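Local structure of vestitone reductase (Medicago sativa, 2P4H) at residues A[117-129]-A[234-246]. The protein catalyses the NADPH-dependent, stereospecific reduction of (3R)-vestitone to an isoflavan-4-ol, the penultimate step in making the defence compound medicarpin in alfalfa. Numbering follows the deposited sequence.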
ATOM      1  N   VAL A 117      10.985 -13.746  14.025  1.00 16.85           N
ATOM      2  CA  VAL A 117       9.875 -13.124  13.305  1.00 16.83           C
ATOM      3  C   VAL A 117       8.524 -13.735  13.682  1.00 16.62           C
ATOM      4  O   VAL A 117       8.310 -14.938  13.516  1.00 19.20           O
ATOM      5  CB  VAL A 117      10.066 -13.228  11.775  1.00 15.29           C
ATOM      6  CG1 VAL A 117       8.832 -12.695  11.058  1.00 16.10           C
ATOM      7  CG2 VAL A 117      11.296 -12.436  11.348  1.00 16.76           C
ATOM      8  N   LYS A 118       7.617 -12.903  14.190  1.00 17.27           N
ATOM      9  CA  LYS A 118       6.296 -13.379  14.584  1.00 17.74           C
ATOM     10  C   LYS A 118       5.232 -13.111  13.522  1.00 17.22           C
ATOM     11  O   LYS A 118       4.183 -13.752  13.515  1.00 18.72           O
ATOM     12  CB  LYS A 118       5.877 -12.773  15.929  1.00 20.94           C
ATOM     13  CG  LYS A 118       5.828 -11.258  15.994  1.00 24.88           C
ATOM     14  CD  LYS A 118       5.447 -10.814  17.404  1.00 27.98           C
ATOM     15  CE  LYS A 118       5.339  -9.304  17.519  1.00 29.99           C
ATOM     16  NZ  LYS A 118       4.953  -8.898  18.898  1.00 32.07           N
ATOM     17  N   ARG A 119       5.496 -12.163  12.631  1.00 15.29           N
ATOM     18  CA  ARG A 119       4.555 -11.876  11.556  1.00 13.59           C
ATOM     19  C   ARG A 119       5.255 -11.292  10.337  1.00 12.85           C
ATOM     20  O   ARG A 119       6.136 -10.437  10.458  1.00 12.60           O
ATOM     21  CB  ARG A 119       3.462 -10.901  12.009  1.00 14.63           C
ATOM     22  CG  ARG A 119       2.300 -10.807  11.016  1.00 15.42           C
ATOM     23  CD  ARG A 119       1.249 -11.886  11.249  1.00 15.44           C
ATOM     24  NE  ARG A 119       0.238 -11.424  12.198  1.00 15.63           N
ATOM     25  CZ  ARG A 119      -0.897 -12.059  12.476  1.00 15.21           C
ATOM     26  NH1 ARG A 119      -1.191 -13.212  11.890  1.00 17.30           N
ATOM     27  NH2 ARG A 119      -1.758 -11.516  13.324  1.00 16.15           N
ATOM     28  N   PHE A 120       4.855 -11.778   9.166  1.00 12.33           N
ATOM     29  CA  PHE A 120       5.369 -11.310   7.882  1.00 10.86           C
ATOM     30  C   PHE A 120       4.162 -10.655   7.221  1.00 11.58           C
ATOM     31  O   PHE A 120       3.152 -11.316   6.979  1.00 12.07           O
ATOM     32  CB  PHE A 120       5.862 -12.496   7.039  1.00 11.83           C
ATOM     33  CG  PHE A 120       6.430 -12.105   5.701  1.00 10.78           C
ATOM     34  CD1 PHE A 120       5.593 -11.764   4.643  1.00 12.49           C
ATOM     35  CD2 PHE A 120       7.811 -12.078   5.500  1.00 12.52           C
ATOM     36  CE1 PHE A 120       6.120 -11.404   3.404  1.00 12.95           C
ATOM     37  CE2 PHE A 120       8.346 -11.719   4.267  1.00 12.83           C
ATOM     38  CZ  PHE A 120       7.502 -11.381   3.215  1.00 13.18           C
ATOM     39  N   ILE A 121       4.257  -9.358   6.958  1.00 11.00           N
ATOM     40  CA  ILE A 121       3.143  -8.641   6.350  1.00 10.95           C
ATOM     41  C   ILE A 121       3.499  -8.184   4.947  1.00 10.78           C
ATOM     42  O   ILE A 121       4.447  -7.420   4.737  1.00 11.22           O
ATOM     43  CB  ILE A 121       2.729  -7.429   7.210  1.00 11.44           C
ATOM     44  CG1 ILE A 121       2.419  -7.902   8.632  1.00 12.89           C
ATOM     45  CG2 ILE A 121       1.499  -6.760   6.612  1.00 12.95           C
ATOM     46  CD1 ILE A 121       1.905  -6.813   9.562  1.00 13.75           C
ATOM     47  N   TYR A 122       2.724  -8.673   3.986  1.00 10.70           N
ATOM     48  CA  TYR A 122       2.932  -8.362   2.580  1.00 10.66           C
ATOM     49  C   TYR A 122       1.930  -7.337   2.082  1.00 10.65           C
ATOM     50  O   TYR A 122       0.726  -7.477   2.295  1.00 10.69           O
ATOM     51  CB  TYR A 122       2.801  -9.632   1.740  1.00 12.68           C
ATOM     52  CG  TYR A 122       3.090  -9.408   0.277  1.00 13.68           C
ATOM     53  CD1 TYR A 122       4.392  -9.155  -0.154  1.00 15.42           C
ATOM     54  CD2 TYR A 122       2.066  -9.408  -0.672  1.00 15.83           C
ATOM     55  CE1 TYR A 122       4.674  -8.905  -1.489  1.00 17.62           C
ATOM     56  CE2 TYR A 122       2.342  -9.155  -2.021  1.00 16.48           C
ATOM     57  CZ  TYR A 122       3.652  -8.904  -2.414  1.00 18.25           C
ATOM     58  OH  TYR A 122       3.948  -8.638  -3.733  1.00 22.39           O
ATOM     59  N   THR A 123       2.439  -6.315   1.409  1.00 11.23           N
ATOM     60  CA  THR A 123       1.609  -5.261   0.852  1.00 12.13           C
ATOM     61  C   THR A 123       1.026  -5.688  -0.489  1.00 12.23           C
ATOM     62  O   THR A 123       1.776  -5.901  -1.444  1.00 14.35           O
ATOM     63  CB  THR A 123       2.440  -3.972   0.633  1.00 14.39           C
ATOM     64  OG1 THR A 123       2.803  -3.414   1.903  1.00 17.46           O
ATOM     65  CG2 THR A 123       1.652  -2.948  -0.165  1.00 16.04           C
ATOM     66  N   SER A 124      -0.295  -5.839  -0.563  1.00 11.56           N
ATOM     67  CA  SER A 124      -0.923  -6.187  -1.831  1.00 11.53           C
ATOM     68  C   SER A 124      -1.677  -4.974  -2.364  1.00 12.61           C
ATOM     69  O   SER A 124      -1.487  -3.859  -1.871  1.00 13.21           O
ATOM     70  CB  SER A 124      -1.851  -7.397  -1.701  1.00 11.82           C
ATOM     71  OG  SER A 124      -2.184  -7.881  -2.997  1.00 12.96           O
ATOM     72  N   SER A 125      -2.555  -5.194  -3.337  1.00 12.48           N
ATOM     73  CA  SER A 125      -3.245  -4.097  -4.001  1.00 12.94           C
ATOM     74  C   SER A 125      -4.660  -4.426  -4.453  1.00 12.76           C
ATOM     75  O   SER A 125      -4.999  -5.589  -4.651  1.00 12.41           O
ATOM     76  CB  SER A 125      -2.401  -3.704  -5.220  1.00 14.46           C
ATOM     77  OG  SER A 125      -3.147  -3.030  -6.210  1.00 15.35           O
ATOM     78  N   GLY A 126      -5.480  -3.391  -4.622  1.00 12.96           N
ATOM     79  CA  GLY A 126      -6.837  -3.592  -5.093  1.00 13.22           C
ATOM     80  C   GLY A 126      -6.823  -4.189  -6.490  1.00 12.50           C
ATOM     81  O   GLY A 126      -7.804  -4.788  -6.929  1.00 13.36           O
ATOM     82  N   SER A 127      -5.705  -4.034  -7.197  1.00 12.95           N
ATOM     83  CA  SER A 127      -5.594  -4.585  -8.544  1.00 14.15           C
ATOM     84  C   SER A 127      -5.571  -6.112  -8.500  1.00 13.90           C
ATOM     85  O   SER A 127      -5.813  -6.771  -9.511  1.00 13.93           O
ATOM     86  CB  SER A 127      -4.328  -4.074  -9.232  1.00 15.31           C
ATOM     87  OG  SER A 127      -3.171  -4.502  -8.542  1.00 22.41           O
ATOM     88  N   ALA A 128      -5.278  -6.676  -7.331  1.00 12.69           N
ATOM     89  CA  ALA A 128      -5.238  -8.128  -7.175  1.00 12.53           C
ATOM     90  C   ALA A 128      -6.629  -8.731  -6.974  1.00 12.73           C
ATOM     91  O   ALA A 128      -6.781  -9.957  -6.941  1.00 12.85           O
ATOM     92  CB  ALA A 128      -4.330  -8.508  -6.001  1.00 12.73           C
ATOM     93  N   VAL A 129      -7.644  -7.878  -6.840  1.00 12.16           N
ATOM     94  CA  VAL A 129      -9.012  -8.357  -6.644  1.00 14.29           C
ATOM     95  C   VAL A 129     -10.050  -7.739  -7.579  1.00 14.25           C
ATOM     96  O   VAL A 129     -11.095  -8.341  -7.829  1.00 15.80           O
ATOM     97  CB  VAL A 129      -9.518  -8.103  -5.186  1.00 14.35           C
ATOM     98  CG1 VAL A 129      -8.596  -8.778  -4.183  1.00 14.29           C
ATOM     99  CG2 VAL A 129      -9.619  -6.607  -4.906  1.00 14.53           C
ATOM    100  N   HIS A 234      -0.473  -2.226  10.056  1.00 11.60           N
ATOM    101  CA  HIS A 234       0.710  -3.084  10.072  1.00 12.13           C
ATOM    102  C   HIS A 234       1.119  -3.376  11.511  1.00 11.90           C
ATOM    103  O   HIS A 234       1.359  -4.525  11.879  1.00 12.74           O
ATOM    104  CB  HIS A 234       1.886  -2.409   9.349  1.00 11.46           C
ATOM    105  CG  HIS A 234       1.847  -2.543   7.857  1.00 11.45           C
ATOM    106  ND1 HIS A 234       2.671  -3.401   7.160  1.00 14.66           N
ATOM    107  CD2 HIS A 234       1.093  -1.910   6.929  1.00  8.38           C
ATOM    108  CE1 HIS A 234       2.426  -3.288   5.866  1.00  9.00           C
ATOM    109  NE2 HIS A 234       1.473  -2.390   5.699  1.00 13.39           N
ATOM    110  N   ILE A 235       1.197  -2.331  12.325  1.00 12.61           N
ATOM    111  CA  ILE A 235       1.590  -2.498  13.717  1.00 13.56           C
ATOM    112  C   ILE A 235       0.557  -3.325  14.480  1.00 13.42           C
ATOM    113  O   ILE A 235       0.911  -4.189  15.280  1.00 13.75           O
ATOM    114  CB  ILE A 235       1.794  -1.121  14.387  1.00 13.76           C
ATOM    115  CG1 ILE A 235       2.981  -0.408  13.730  1.00 15.36           C
ATOM    116  CG2 ILE A 235       2.039  -1.292  15.884  1.00 16.06           C
ATOM    117  CD1 ILE A 235       3.220   1.007  14.234  1.00 17.06           C
ATOM    118  N   TYR A 236      -0.721  -3.075  14.216  1.00 12.72           N
ATOM    119  CA  TYR A 236      -1.786  -3.818  14.881  1.00 12.58           C
ATOM    120  C   TYR A 236      -1.688  -5.318  14.599  1.00 14.07           C
ATOM    121  O   TYR A 236      -1.754  -6.143  15.514  1.00 13.87           O
ATOM    122  CB  TYR A 236      -3.158  -3.312  14.425  1.00 12.51           C
ATOM    123  CG  TYR A 236      -4.302  -4.014  15.119  1.00 13.28           C
ATOM    124  CD1 TYR A 236      -4.740  -3.596  16.377  1.00 13.08           C
ATOM    125  CD2 TYR A 236      -4.903  -5.135  14.551  1.00 13.41           C
ATOM    126  CE1 TYR A 236      -5.743  -4.281  17.051  1.00 13.12           C
ATOM    127  CE2 TYR A 236      -5.907  -5.833  15.218  1.00 12.68           C
ATOM    128  CZ  TYR A 236      -6.322  -5.399  16.467  1.00 13.83           C
ATOM    129  OH  TYR A 236      -7.319  -6.081  17.126  1.00 16.05           O
ATOM    130  N   LEU A 237      -1.530  -5.674  13.329  1.00 12.92           N
ATOM    131  CA  LEU A 237      -1.447  -7.077  12.945  1.00 13.40           C
ATOM    132  C   LEU A 237      -0.159  -7.744  13.421  1.00 13.85           C
ATOM    133  O   LEU A 237      -0.102  -8.965  13.565  1.00 14.75           O
ATOM    134  CB  LEU A 237      -1.610  -7.205  11.429  1.00 13.23           C
ATOM    135  CG  LEU A 237      -3.015  -6.792  10.970  1.00 12.64           C
ATOM    136  CD1 LEU A 237      -3.059  -6.664   9.456  1.00 16.66           C
ATOM    137  CD2 LEU A 237      -4.034  -7.813  11.463  1.00 14.89           C
ATOM    138  N   LEU A 238       0.873  -6.947  13.666  1.00 13.39           N
ATOM    139  CA  LEU A 238       2.130  -7.485  14.168  1.00 13.95           C
ATOM    140  C   LEU A 238       1.999  -7.776  15.664  1.00 15.42           C
ATOM    141  O   LEU A 238       2.508  -8.786  16.154  1.00 16.87           O
ATOM    142  CB  LEU A 238       3.268  -6.481  13.959  1.00 14.44           C
ATOM    143  CG  LEU A 238       4.572  -6.773  14.713  1.00 14.84           C
ATOM    144  CD1 LEU A 238       5.216  -8.041  14.174  1.00 16.07           C
ATOM    145  CD2 LEU A 238       5.519  -5.592  14.568  1.00 15.01           C
ATOM    146  N   GLU A 239       1.306  -6.891  16.377  1.00 15.64           N
ATOM    147  CA  GLU A 239       1.141  -7.010  17.827  1.00 16.63           C
ATOM    148  C   GLU A 239      -0.029  -7.865  18.306  1.00 17.43           C
ATOM    149  O   GLU A 239      -0.035  -8.324  19.449  1.00 19.60           O
ATOM    150  CB  GLU A 239       1.016  -5.615  18.452  1.00 18.92           C
ATOM    151  CG  GLU A 239       2.153  -4.659  18.107  1.00 21.13           C
ATOM    152  CD  GLU A 239       2.011  -3.303  18.784  1.00 23.48           C
ATOM    153  OE1 GLU A 239       0.863  -2.871  19.031  1.00 26.24           O
ATOM    154  OE2 GLU A 239       3.046  -2.659  19.055  1.00 26.15           O
ATOM    155  N   ASN A 240      -1.022  -8.070  17.448  1.00 15.49           N
ATOM    156  CA  ASN A 240      -2.196  -8.860  17.812  1.00 16.30           C
ATOM    157  C   ASN A 240      -2.268 -10.142  16.995  1.00 17.15           C
ATOM    158  O   ASN A 240      -2.345 -10.111  15.765  1.00 17.21           O
ATOM    159  CB  ASN A 240      -3.454  -8.015  17.617  1.00 17.29           C
ATOM    160  CG  ASN A 240      -3.488  -6.811  18.540  1.00 18.54           C
ATOM    161  OD1 ASN A 240      -3.946  -6.900  19.682  1.00 21.35           O
ATOM    162  ND2 ASN A 240      -2.982  -5.683  18.060  1.00 17.95           N
ATOM    163  N   SER A 241      -2.257 -11.268  17.701  1.00 17.51           N
ATOM    164  CA  SER A 241      -2.273 -12.589  17.086  1.00 18.33           C
ATOM    165  C   SER A 241      -3.577 -13.041  16.434  1.00 17.47           C
ATOM    166  O   SER A 241      -4.012 -14.181  16.626  1.00 18.71           O
ATOM    167  CB  SER A 241      -1.833 -13.634  18.116  1.00 19.64           C
ATOM    168  OG  SER A 241      -2.692 -13.628  19.240  1.00 24.06           O
ATOM    169  N   VAL A 242      -4.200 -12.157  15.663  1.00 15.53           N
ATOM    170  CA  VAL A 242      -5.429 -12.516  14.962  1.00 14.48           C
ATOM    171  C   VAL A 242      -5.016 -13.437  13.811  1.00 13.42           C
ATOM    172  O   VAL A 242      -3.835 -13.517  13.472  1.00 14.39           O
ATOM    173  CB  VAL A 242      -6.163 -11.260  14.428  1.00 14.11           C
ATOM    174  CG1 VAL A 242      -6.600 -10.388  15.596  1.00 16.07           C
ATOM    175  CG2 VAL A 242      -5.256 -10.473  13.495  1.00 15.47           C
ATOM    176  N   PRO A 243      -5.972 -14.146  13.196  1.00 13.41           N
ATOM    177  CA  PRO A 243      -5.637 -15.057  12.095  1.00 13.75           C
ATOM    178  C   PRO A 243      -4.830 -14.464  10.950  1.00 14.31           C
ATOM    179  O   PRO A 243      -5.036 -13.314  10.554  1.00 15.00           O
ATOM    180  CB  PRO A 243      -7.005 -15.546  11.621  1.00 13.98           C
ATOM    181  CG  PRO A 243      -7.826 -15.503  12.870  1.00 13.53           C
ATOM    182  CD  PRO A 243      -7.415 -14.191  13.490  1.00 13.17           C
ATOM    183  N   GLY A 244      -3.906 -15.261  10.421  1.00 14.62           N
ATOM    184  CA  GLY A 244      -3.123 -14.812   9.288  1.00 14.35           C
ATOM    185  C   GLY A 244      -4.032 -14.920   8.075  1.00 12.67           C
ATOM    186  O   GLY A 244      -5.141 -15.448   8.176  1.00 14.66           O
ATOM    187  N   GLY A 245      -3.574 -14.420   6.934  1.00 12.63           N
ATOM    188  CA  GLY A 245      -4.381 -14.472   5.729  1.00 11.40           C
ATOM    189  C   GLY A 245      -4.542 -13.099   5.103  1.00 11.52           C
ATOM    190  O   GLY A 245      -3.776 -12.178   5.410  1.00 11.48           O
ATOM    191  N   ARG A 246      -5.542 -12.957   4.236  1.00 11.38           N
ATOM    192  CA  ARG A 246      -5.794 -11.694   3.544  1.00 10.39           C
ATOM    193  C   ARG A 246      -6.714 -10.753   4.315  1.00 10.13           C
ATOM    194  O   ARG A 246      -7.682 -11.185   4.936  1.00 11.03           O
ATOM    195  CB  ARG A 246      -6.459 -11.940   2.189  1.00 10.82           C
ATOM    196  CG  ARG A 246      -5.878 -13.043   1.339  1.00 12.00           C
ATOM    197  CD  ARG A 246      -6.661 -13.115   0.040  1.00 11.85           C
ATOM    198  NE  ARG A 246      -6.256 -12.083  -0.911  1.00 12.49           N
ATOM    199  CZ  ARG A 246      -6.980 -11.698  -1.958  1.00 11.87           C
ATOM    200  NH1 ARG A 246      -8.170 -12.240  -2.192  1.00 12.44           N
ATOM    201  NH2 ARG A 246      -6.492 -10.804  -2.805  1.00 13.44           N
TER
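Arg119 turns its guanidinium edge-on to backbone carbonyls in the last turn of helix 227-239 and in the loop after it. Side-on, Arg119 NE donates to Leu237 O at 2.8 Å from above the carbonyl plane, and NH2 reaches the same oxygen on a lone pair. End-on, NH1 and NH2 converge on Val242 O, with Arg119 NH2 2.9 Å from Val242 O, and NH2 adds a weak bond to Asn240 O. Both doubly gripped oxygens lie within a few degrees of the guanidinium plane, which fixes the rotation of the group. Bends at chi2 (86°) and chi3 (89°) fold the chain round and set the guanidinium edge against both carbonyls. Arginine suits the place because one flat group offers donors along two edges; Asp181 completes the set with a salt bridge to NH1, which probably helps to balance the buried charge. A leucine here would probably leave the oxygens of Leu237 and Val242 without these donors and Asp181 without its charged partner.

Just before it in the chain, exposed Lys118 crosses Leu238 at about a right angle, its CE 3.2 Å from Leu238 O and beside CD1, a place where a flexible lysine is tolerated. Two residues after Arg119, Ile121 points at the helix, its CD1 3.3 Å from His234 O and 4.0 Å from Leu237 CB, a branched apolar side chain suited to a strand facing a helix. At the far end Val129 CG1 packs against Arg246, whose NE is salt-bridged to Glu168.

Strand 119-125 and helix 234-239 run roughly antiparallel (151°), as in the alpha/beta layering of a Rossmann fold. Helix 227-239 packs against interior strand 119-125 before the chain enters edge strand 245-248 of the seven-stranded parallel sheet, the NADP-binding core of the epimerase/dehydratase family.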